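Local coordinates for protein acetylxylan esterase A (PDB 5X6S) that cleaves acetyl side groups from the backbone of acetylated xylan, acting as a secreted serine esterase of carbohydrate esterase family CE1, at residues 193-198 with 248-253; 138-143 with 266-271; 75-80 with 155-160. All blocks are in the same frame, centred on the assembly; numbering follows the deposited sequence.

Contact 1: 193-198 with 248-253; sequences RMQIYH and SLQGIF
Y197 and I252 lie side by side and point the same way, so the isoleucine spreads along one face of the phenol ring. CD1 of I252 sits 3.8 Å from the centroid of the Y197 ring, a CH-pi contact offset toward the rim. CG2 of I252 meets the same ring along its CD2–CE2 bond. Y142 stacks on the Y197 ring as well. CD1 of I252 also touches the Q195 amide, with NE2 of Q195 3.6 Å away.

Q195 and Q250 run alongside each other on this face. Q195 is extended, with CG anti to the backbone N (chi1 180°). Q250 takes the crowded first torsion, CG between N and the carbonyl carbon (chi1 70°). NE2 of Q195 then gives a hydrogen bond of 3.0 Å to OE1 of Q250. The acceptor lies in the Q195 amide plane, but the donor stands above the Q250 carbonyl plane. OE1 of Q195 is hydrogen-bonded to OG1 of T140.

The two strands are parallel neighbours in the central sheet of the alpha/beta-hydrolase fold. Five backbone hydrogen bonds join them, from M194 N to H198 N; the shortest is I252 N to I196 O, 2.7 Å.

On the other face CD1 of L249 lies against CB of M194 and CG1 of I196, at 4.1 Å from each. Helix 208-221 packs on M194, I196 and H198 here, and NE2 of H198 is bound by the carbonyl of L205.

Contact 2: 138-143 with 266-271; sequences AATVYS and DKDMEW
Two hydrogen bonds tie strand 138-142 to the C-terminal helix 265-272, which runs roughly antiparallel to the strand. The helix packs on the central sheet of the alpha/beta-hydrolase fold. The strand and helix axes pass 9.2 Å apart, and side chains of the helix reach a strand side chain and a strand carbonyl.

The shorter bond joins Y142 and D268, which meet tip to tip. OH of Y142 donates to OD1 of D268 over 2.6 Å, on the syn lone pair of that oxygen. The ring and carboxylate planes are turned 51° apart. OD2 of D268 lies at the edge of the ring, in its plane, near CE2. This second oxygen is satisfied by the hydroxyl of Y53, and the phenol oxygen of Y142 also accepts from the backbone N of H264.

The second bond is longer and bent. NE1 of W271 donates a hydrogen bond to O of A139 at 3.1 Å, with an N-H...O angle of 137°. The donor stands above the carbonyl plane, and the acceptor is tilted from the indole plane. W271 reaches the strand with CG anti to its backbone N (chi1 176°). CB of A138 packs against the same corner of the indole, 3.7 Å from NE1 of W271.

T140 lies between the two bonds. Its CG2 is 3.4 Å from OD1 of D268. Its OG1, held by Q195, is 3.2 Å from CD1 of W271.

The Y142 side chain is about 7 Å from that of S119, assigned to the charge relay by similarity. D268 is buried, and a carboxylate with hydroxyl donors on both oxygens is consistent with a negative charge held inside the protein. The same bonds would probably polarise Y142.

Contact 3: 75-80 with 155-160; sequences CWDVSS and NQVDGW
OG of S79 and OD1 of D77 do most of the gripping between these two loops, and both take hold of backbone atoms in 155-160. OG of S79 donates to O of Q156 over 2.7 Å, from above that carbonyl plane. OG of S79 also accepts from N of G159 at 2.9 Å, in a nearly straight bond (168°). The serine thus spans the bend of the partner loop. Its OG lies between the backbone N and the carbonyl carbon (chi1 63°), the crowded position.

N of D158 donates a hydrogen bond to OD1 of D77 over 2.9 Å, again nearly straight. It comes down on the carboxylate from well above the plane. CG1 of V157 packs on the other oxygen, OD2 of D77, and CG2 of V157 touches CB of S80.

Two waters bridge the loops directly. One joins N of C75 to OD2 of D158. A second accepts from N of V78 and lies 3.0 Å from O of G159.

Hydrogen bonds inside 75-80 fix the aspartate. OD1 also accepts from N of S79 and N of S80, so three N-H groups converge on one oxygen. OD2 of D77 takes OG of S80 at 2.6 Å on its syn lone pair. This concentration of donors would probably stabilise the charged form of D77.

Further out, C75 is linked to C40 by a disulfide, N of W76 is bound by OG of S120, and V78 packs on helix 120-131.

The bonds from D77 OD1 to N of S79 and N of S80 form an Asx turn and an Asx motif. They shape a loop at the C-terminal side of the alpha/beta-hydrolase sheet, near S119, the probable nucleophile.

How the contacts relate
Contacts 1 and 2 are buried and share the central sheet. Strands 138-142 and 193-199 are neighbours in it, and the centres of the two contacts are 8 Å apart. V141 joins Y197 and Q195 by probable backbone hydrogen bonds, and Q250 packs on W271. Contact 1 is a strand-to-strand pairing, while in contact 2 helix side chains reach a strand side chain and a strand carbonyl. Contact 3 is only partly buried. It lies about 24 Å from the other two, centre to centre, across the middle of the chain. It has no regular secondary structure, and side chains grip backbone with two bridging waters. Segment 155-160 follows strand 138-142 along the chain.

Contact 1: 193-198 with 248-253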
loop_
_atom_site.group_PDB
_atom_site.type_symbol
_atom_site.label_atom_id
_atom_site.label_comp_id
_atom_site.label_asym_id
_atom_site.label_seq_id
_atom_site.Cartn_x
_atom_site.Cartn_y
_atom_site.Cartn_z
ATOM N N ARG A 193 1.596 -10.683 3.685
ATOM C CA ARG A 193 1.957 -11.856 4.498
ATOM C C ARG A 193 1.162 -13.055 3.946
ATOM O O ARG A 193 -0.060 -12.968 3.814
ATOM C CB ARG A 193 1.619 -11.599 5.945
ATOM C CG ARG A 193 2.297 -10.411 6.564
ATOM C CD ARG A 193 1.831 -10.217 8.031
ATOM N NE ARG A 193 0.478 -9.628 8.156
ATOM C CZ ARG A 193 -0.630 -10.323 8.421
ATOM N NH1 ARG A 193 -0.571 -11.619 8.594
ATOM N NH2 ARG A 193 -1.806 -9.704 8.500
ATOM N N MET A 194 1.847 -14.154 3.603
ATOM C CA MET A 194 1.259 -15.296 2.959
ATOM C C MET A 194 0.984 -16.454 3.923
ATOM O O MET A 194 1.857 -16.848 4.685
ATOM C CB MET A 194 2.143 -15.808 1.834
ATOM C CG MET A 194 2.534 -14.806 0.772
ATOM S SD MET A 194 1.069 -14.041 -0.034
ATOM C CE MET A 194 0.412 -15.443 -0.856
ATOM N N GLN A 195 -0.215 -17.020 3.835
ATOM C CA GLN A 195 -0.601 -18.225 4.570
ATOM C C GLN A 195 -1.106 -19.227 3.580
ATOM O O GLN A 195 -2.096 -18.970 2.850
ATOM C CB GLN A 195 -1.696 -17.891 5.584
ATOM C CG GLN A 195 -2.179 -19.054 6.396
ATOM C CD GLN A 195 -3.287 -18.626 7.358
ATOM O OE1 GLN A 195 -4.386 -18.209 6.927
ATOM N NE2 GLN A 195 -2.998 -18.678 8.654
ATOM N N ILE A 196 -0.437 -20.384 3.526
ATOM C CA ILE A 196 -0.638 -21.404 2.488
ATOM C C ILE A 196 -1.159 -22.717 3.101
ATOM O O ILE A 196 -0.430 -23.376 3.860
ATOM C CB ILE A 196 0.693 -21.687 1.737
ATOM C CG1 ILE A 196 1.391 -20.385 1.350
ATOM C CG2 ILE A 196 0.509 -22.691 0.578
ATOM C CD1 ILE A 196 0.608 -19.444 0.420
ATOM N N TYR A 197 -2.393 -23.113 2.765
ATOM C CA TYR A 197 -2.956 -24.395 3.167
ATOM C C TYR A 197 -2.896 -25.390 2.014
ATOM O O TYR A 197 -3.098 -25.037 0.859
ATOM C CB TYR A 197 -4.437 -24.268 3.525
ATOM C CG TYR A 197 -4.796 -23.546 4.808
ATOM C CD1 TYR A 197 -4.920 -22.140 4.866
ATOM C CD2 TYR A 197 -5.088 -24.269 5.962
ATOM C CE1 TYR A 197 -5.317 -21.500 6.056
ATOM C CE2 TYR A 197 -5.512 -23.629 7.141
ATOM C CZ TYR A 197 -5.625 -22.259 7.190
ATOM O OH TYR A 197 -6.048 -21.677 8.371
ATOM N N HIS A 198 -2.722 -26.667 2.324
ATOM C CA HIS A 198 -2.795 -27.713 1.308
ATOM C C HIS A 198 -3.063 -29.041 2.024
ATOM O O HIS A 198 -2.655 -29.216 3.165
ATOM C CB HIS A 198 -1.508 -27.806 0.482
ATOM C CG HIS A 198 -1.723 -28.174 -0.955
ATOM N ND1 HIS A 198 -1.627 -27.252 -1.970
ATOM C CD2 HIS A 198 -2.098 -29.338 -1.548
ATOM C CE1 HIS A 198 -1.943 -27.812 -3.120
ATOM N NE2 HIS A 198 -2.208 -29.090 -2.895
ATOM N N SER A 248 5.905 -13.091 7.390
ATOM C CA SER A 248 5.251 -12.985 6.081
ATOM C C SER A 248 5.026 -14.321 5.399
ATOM O O SER A 248 4.637 -14.368 4.234
ATOM C CB SER A 248 6.052 -12.034 5.154
ATOM O OG SER A 248 6.069 -10.718 5.704
ATOM N N LEU A 249 5.306 -15.434 6.112
ATOM C CA LEU A 249 5.041 -16.732 5.548
ATOM C C LEU A 249 4.787 -17.815 6.595
ATOM O O LEU A 249 5.673 -18.117 7.416
ATOM C CB LEU A 249 6.154 -17.218 4.610
ATOM C CG LEU A 249 5.940 -18.586 4.036
ATOM C CD1 LEU A 249 4.718 -18.723 3.087
ATOM C CD2 LEU A 249 7.169 -19.107 3.314
ATOM N N GLN A 250 3.608 -18.420 6.507
ATOM C CA GLN A 250 3.363 -19.665 7.173
ATOM C C GLN A 250 2.655 -20.669 6.284
ATOM O O GLN A 250 1.889 -20.293 5.383
ATOM C CB GLN A 250 2.677 -19.447 8.504
ATOM C CG GLN A 250 1.265 -18.989 8.441
ATOM C CD GLN A 250 0.617 -18.788 9.789
ATOM O OE1 GLN A 250 -0.398 -19.372 10.069
ATOM N NE2 GLN A 250 1.148 -17.911 10.572
ATOM N N GLY A 251 2.945 -21.944 6.495
ATOM C CA GLY A 251 2.343 -22.994 5.710
ATOM C C GLY A 251 1.540 -23.891 6.660
ATOM O O GLY A 251 1.965 -24.104 7.803
ATOM N N ILE A 252 0.411 -24.406 6.178
ATOM C CA ILE A 252 -0.438 -25.286 6.997
ATOM C C ILE A 252 -0.717 -26.516 6.152
ATOM O O ILE A 252 -1.400 -26.452 5.132
ATOM C CB ILE A 252 -1.735 -24.565 7.497
ATOM C CG1 ILE A 252 -1.331 -23.364 8.323
ATOM C CG2 ILE A 252 -2.617 -25.530 8.299
ATOM C CD1 ILE A 252 -2.225 -22.205 8.256
ATOM N N PHE A 253 -0.105 -27.642 6.528
ATOM C CA PHE A 253 -0.258 -28.886 5.777
ATOM C C PHE A 253 -1.264 -29.772 6.515
ATOM O O PHE A 253 -1.038 -30.105 7.684
ATOM C CB PHE A 253 1.093 -29.622 5.608
ATOM C CG PHE A 253 1.118 -30.629 4.497
ATOM C CD1 PHE A 253 0.941 -30.241 3.169
ATOM C CD2 PHE A 253 1.402 -31.982 4.760
ATOM C CE1 PHE A 253 1.037 -31.167 2.140
ATOM C CE2 PHE A 253 1.466 -32.930 3.735
ATOM C CZ PHE A 253 1.278 -32.534 2.414
#

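Contact 2: 138-143 with 266-271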
loop_
_atom_site.group_PDB
_atom_site.type_symbol
_atom_site.label_atom_id
_atom_site.label_comp_id
_atom_site.label_asym_id
_atom_site.label_seq_id
_atom_site.Cartn_x
_atom_site.Cartn_y
_atom_site.Cartn_z
ATOM N N ALA A 138 -2.236 -9.132 3.531
ATOM C CA ALA A 138 -2.066 -10.586 3.785
ATOM C C ALA A 138 -2.958 -11.334 2.863
ATOM O O ALA A 138 -3.947 -10.747 2.331
ATOM C CB ALA A 138 -2.392 -10.955 5.244
ATOM N N ALA A 139 -2.641 -12.606 2.656
ATOM C CA ALA A 139 -3.349 -13.497 1.757
ATOM C C ALA A 139 -3.415 -14.861 2.362
ATOM O O ALA A 139 -2.427 -15.276 3.031
ATOM C CB ALA A 139 -2.642 -13.619 0.437
ATOM N N THR A 140 -4.511 -15.587 2.094
ATOM C CA THR A 140 -4.662 -17.001 2.547
ATOM C C THR A 140 -4.969 -17.839 1.332
ATOM O O THR A 140 -5.943 -17.563 0.605
ATOM C CB THR A 140 -5.739 -17.151 3.690
ATOM O OG1 THR A 140 -5.321 -16.426 4.863
ATOM C CG2 THR A 140 -5.958 -18.631 4.092
ATOM N N VAL A 141 -4.190 -18.881 1.107
ATOM C CA VAL A 141 -4.265 -19.740 -0.055
ATOM C C VAL A 141 -4.785 -21.115 0.373
ATOM O O VAL A 141 -4.129 -21.812 1.197
ATOM C CB VAL A 141 -2.874 -19.855 -0.754
ATOM C CG1 VAL A 141 -2.870 -20.762 -1.941
ATOM C CG2 VAL A 141 -2.342 -18.464 -1.146
ATOM N N TYR A 142 -5.970 -21.469 -0.120
ATOM C CA TYR A 142 -6.575 -22.807 0.102
ATOM C C TYR A 142 -6.370 -23.737 -1.112
ATOM O O TYR A 142 -7.170 -23.757 -2.064
ATOM C CB TYR A 142 -8.071 -22.726 0.494
ATOM C CG TYR A 142 -8.290 -22.193 1.862
ATOM C CD1 TYR A 142 -8.046 -23.002 2.990
ATOM C CD2 TYR A 142 -8.713 -20.880 2.080
ATOM C CE1 TYR A 142 -8.200 -22.509 4.260
ATOM C CE2 TYR A 142 -8.887 -20.380 3.405
ATOM C CZ TYR A 142 -8.648 -21.218 4.469
ATOM O OH TYR A 142 -8.802 -20.808 5.750
ATOM N N SER A 143 -5.278 -24.528 -1.078
ATOM C CA SER A 143 -5.047 -25.552 -2.136
ATOM C C SER A 143 -4.896 -24.961 -3.528
ATOM O O SER A 143 -5.777 -25.104 -4.392
ATOM C CB SER A 143 -6.159 -26.608 -2.136
ATOM O OG SER A 143 -6.403 -27.110 -0.819
ATOM N N ASP A 266 -12.672 -18.381 10.805
ATOM C CA ASP A 266 -12.188 -17.685 11.977
ATOM C C ASP A 266 -10.651 -17.540 11.954
ATOM O O ASP A 266 -10.113 -16.501 12.345
ATOM C CB ASP A 266 -12.620 -18.352 13.303
ATOM C CG ASP A 266 -14.156 -18.530 13.431
ATOM O OD1 ASP A 266 -14.940 -17.903 12.726
ATOM O OD2 ASP A 266 -14.566 -19.356 14.263
ATOM N N LYS A 267 -9.974 -18.578 11.495
ATOM C CA LYS A 267 -8.500 -18.527 11.344
ATOM C C LYS A 267 -8.045 -17.468 10.343
ATOM O O LYS A 267 -7.010 -16.842 10.520
ATOM C CB LYS A 267 -7.919 -19.900 10.987
ATOM C CG LYS A 267 -8.147 -21.018 12.011
ATOM C CD LYS A 267 -8.009 -20.562 13.445
ATOM C CE LYS A 267 -6.599 -20.387 13.855
ATOM N NZ LYS A 267 -6.513 -20.313 15.361
ATOM N N ASP A 268 -8.829 -17.273 9.289
ATOM C CA ASP A 268 -8.544 -16.221 8.308
ATOM C C ASP A 268 -8.616 -14.873 9.001
ATOM O O ASP A 268 -7.740 -14.026 8.798
ATOM C CB ASP A 268 -9.528 -16.225 7.128
ATOM C CG ASP A 268 -9.460 -17.455 6.261
ATOM O OD1 ASP A 268 -8.522 -18.283 6.362
ATOM O OD2 ASP A 268 -10.406 -17.650 5.443
ATOM N N MET A 269 -9.663 -14.654 9.806
ATOM C CA MET A 269 -9.821 -13.430 10.581
ATOM C C MET A 269 -8.594 -13.087 11.446
ATOM O O MET A 269 -8.214 -11.909 11.614
ATOM C CB MET A 269 -11.108 -13.490 11.436
ATOM C CG MET A 269 -12.427 -13.600 10.663
ATOM S SD MET A 269 -12.646 -12.282 9.406
ATOM C CE MET A 269 -12.016 -13.066 7.930
ATOM N N GLU A 270 -8.005 -14.131 12.021
ATOM C CA GLU A 270 -6.835 -14.011 12.885
ATOM C C GLU A 270 -5.602 -13.676 12.040
ATOM O O GLU A 270 -4.846 -12.799 12.404
ATOM C CB GLU A 270 -6.612 -15.315 13.643
ATOM C CG GLU A 270 -7.600 -15.509 14.771
ATOM C CD GLU A 270 -7.507 -16.890 15.435
ATOM O OE1 GLU A 270 -6.465 -17.569 15.304
ATOM O OE2 GLU A 270 -8.507 -17.293 16.049
ATOM N N TRP A 271 -5.439 -14.357 10.892
ATOM C CA TRP A 271 -4.276 -14.118 10.033
ATOM C C TRP A 271 -4.328 -12.702 9.467
ATOM O O TRP A 271 -3.321 -11.966 9.425
ATOM C CB TRP A 271 -4.239 -15.139 8.898
ATOM C CG TRP A 271 -3.138 -14.933 7.903
ATOM C CD1 TRP A 271 -3.262 -14.668 6.582
ATOM C CD2 TRP A 271 -1.727 -14.937 8.184
ATOM N NE1 TRP A 271 -2.029 -14.545 6.008
ATOM C CE2 TRP A 271 -1.065 -14.713 6.976
ATOM C CE3 TRP A 271 -0.963 -15.146 9.347
ATOM C CZ2 TRP A 271 0.321 -14.679 6.884
ATOM C CZ3 TRP A 271 0.447 -15.109 9.230
ATOM C CH2 TRP A 271 1.045 -14.868 8.026
#

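Contact 3: 75-80 with 155-160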
loop_
_atom_site.group_PDB
_atom_site.type_symbol
_atom_site.label_atom_id
_atom_site.label_comp_id
_atom_site.label_asym_id
_atom_site.label_seq_id
_atom_site.Cartn_x
_atom_site.Cartn_y
_atom_site.Cartn_z
ATOM N N CYS A 75 -12.762 -21.479 -14.579
ATOM C CA CYS A 75 -11.444 -21.367 -13.962
ATOM C C CYS A 75 -10.905 -19.947 -14.183
ATOM O O CYS A 75 -11.381 -19.227 -15.077
ATOM C CB CYS A 75 -10.439 -22.340 -14.547
ATOM S SG CYS A 75 -10.872 -24.102 -14.427
ATOM N N TRP A 76 -9.872 -19.589 -13.421
ATOM C CA TRP A 76 -9.150 -18.327 -13.609
ATOM C C TRP A 76 -7.994 -18.383 -14.595
ATOM O O TRP A 76 -7.285 -19.357 -14.655
ATOM C CB TRP A 76 -8.664 -17.812 -12.248
ATOM C CG TRP A 76 -9.835 -17.377 -11.395
ATOM C CD1 TRP A 76 -10.474 -18.099 -10.410
ATOM C CD2 TRP A 76 -10.584 -16.151 -11.551
ATOM N NE1 TRP A 76 -11.565 -17.364 -9.929
ATOM C CE2 TRP A 76 -11.653 -16.181 -10.608
ATOM C CE3 TRP A 76 -10.455 -15.041 -12.406
ATOM C CZ2 TRP A 76 -12.547 -15.125 -10.464
ATOM C CZ3 TRP A 76 -11.340 -13.976 -12.260
ATOM C CH2 TRP A 76 -12.391 -14.044 -11.297
ATOM N N ASP A 77 -7.794 -17.310 -15.371
ATOM C CA ASP A 77 -6.547 -17.144 -16.129
ATOM C C ASP A 77 -5.391 -16.864 -15.162
ATOM O O ASP A 77 -5.271 -15.758 -14.592
ATOM C CB ASP A 77 -6.652 -16.033 -17.189
ATOM C CG ASP A 77 -5.377 -15.871 -17.995
ATOM O OD1 ASP A 77 -4.530 -16.821 -17.984
ATOM O OD2 ASP A 77 -5.204 -14.773 -18.608
ATOM N N VAL A 78 -4.588 -17.893 -14.948
ATOM C CA VAL A 78 -3.341 -17.801 -14.169
ATOM C C VAL A 78 -2.115 -18.258 -15.042
ATOM O O VAL A 78 -1.041 -18.651 -14.516
ATOM C CB VAL A 78 -3.443 -18.539 -12.820
ATOM C CG1 VAL A 78 -4.391 -17.782 -11.877
ATOM C CG2 VAL A 78 -3.892 -20.003 -13.021
ATOM N N SER A 79 -2.292 -18.136 -16.371
ATOM C CA SER A 79 -1.331 -18.642 -17.356
ATOM C C SER A 79 -0.773 -17.641 -18.363
ATOM O O SER A 79 0.355 -17.786 -18.802
ATOM C CB SER A 79 -1.945 -19.826 -18.099
ATOM O OG SER A 79 -3.098 -19.487 -18.837
ATOM N N SER A 80 -1.577 -16.657 -18.759
ATOM C CA SER A 80 -1.179 -15.704 -19.794
ATOM C C SER A 80 -0.129 -14.715 -19.279
ATOM O O SER A 80 -0.043 -14.443 -18.076
ATOM C CB SER A 80 -2.404 -14.959 -20.329
ATOM O OG SER A 80 -2.817 -13.961 -19.351
ATOM N N ASN A 155 1.578 -18.691 -24.150
ATOM C CA ASN A 155 0.781 -17.514 -23.780
ATOM C C ASN A 155 -0.731 -17.766 -23.880
ATOM O O ASN A 155 -1.485 -16.897 -24.282
ATOM C CB ASN A 155 1.257 -16.328 -24.658
ATOM C CG ASN A 155 0.920 -14.964 -24.087
ATOM O OD1 ASN A 155 0.428 -14.843 -22.984
ATOM N ND2 ASN A 155 1.241 -13.920 -24.848
ATOM N N GLN A 156 -1.186 -18.972 -23.521
ATOM C CA GLN A 156 -2.603 -19.290 -23.534
ATOM C C GLN A 156 -3.289 -18.601 -22.341
ATOM O O GLN A 156 -2.688 -18.472 -21.257
ATOM C CB GLN A 156 -2.885 -20.808 -23.472
ATOM C CG GLN A 156 -2.462 -21.620 -24.727
ATOM C CD GLN A 156 -3.004 -21.044 -26.058
ATOM O OE1 GLN A 156 -2.252 -20.443 -26.850
ATOM N NE2 GLN A 156 -4.300 -21.225 -26.303
ATOM N N VAL A 157 -4.510 -18.144 -22.573
ATOM C CA VAL A 157 -5.329 -17.548 -21.534
ATOM C C VAL A 157 -6.134 -18.665 -20.854
ATOM O O VAL A 157 -6.819 -19.455 -21.511
ATOM C CB VAL A 157 -6.276 -16.507 -22.164
ATOM C CG1 VAL A 157 -7.384 -16.114 -21.205
ATOM C CG2 VAL A 157 -5.489 -15.312 -22.704
ATOM N N ASP A 158 -6.047 -18.759 -19.536
ATOM C CA ASP A 158 -6.848 -19.748 -18.807
ATOM C C ASP A 158 -6.472 -21.183 -19.242
ATOM O O ASP A 158 -7.343 -22.042 -19.348
ATOM C CB ASP A 158 -8.344 -19.487 -19.016
ATOM C CG ASP A 158 -9.245 -20.388 -18.171
ATOM O OD1 ASP A 158 -8.830 -20.852 -17.085
ATOM O OD2 ASP A 158 -10.403 -20.596 -18.611
ATOM N N GLY A 159 -5.173 -21.415 -19.441
ATOM C CA GLY A 159 -4.674 -22.741 -19.836
ATOM C C GLY A 159 -4.342 -23.544 -18.597
ATOM O O GLY A 159 -3.650 -23.052 -17.698
ATOM N N TRP A 160 -4.852 -24.777 -18.534
ATOM C CA TRP A 160 -4.503 -25.700 -17.437
ATOM C C TRP A 160 -3.110 -26.267 -17.704
ATOM O O TRP A 160 -2.861 -26.756 -18.788
ATOM C CB TRP A 160 -5.542 -26.851 -17.344
ATOM C CG TRP A 160 -5.367 -27.743 -16.103
ATOM C CD1 TRP A 160 -4.611 -28.907 -16.003
ATOM C CD2 TRP A 160 -5.973 -27.574 -14.816
ATOM N NE1 TRP A 160 -4.689 -29.423 -14.735
ATOM C CE2 TRP A 160 -5.528 -28.644 -13.990
ATOM C CE3 TRP A 160 -6.829 -26.616 -14.269
ATOM C CZ2 TRP A 160 -5.936 -28.782 -12.667
ATOM C CZ3 TRP A 160 -7.214 -26.739 -12.959
ATOM C CH2 TRP A 160 -6.766 -27.815 -12.162
HETATM O O HOH W 1 -12.226 -22.345 -17.371
HETATM O O HOH W 2 -4.742 -20.631 -16.201
#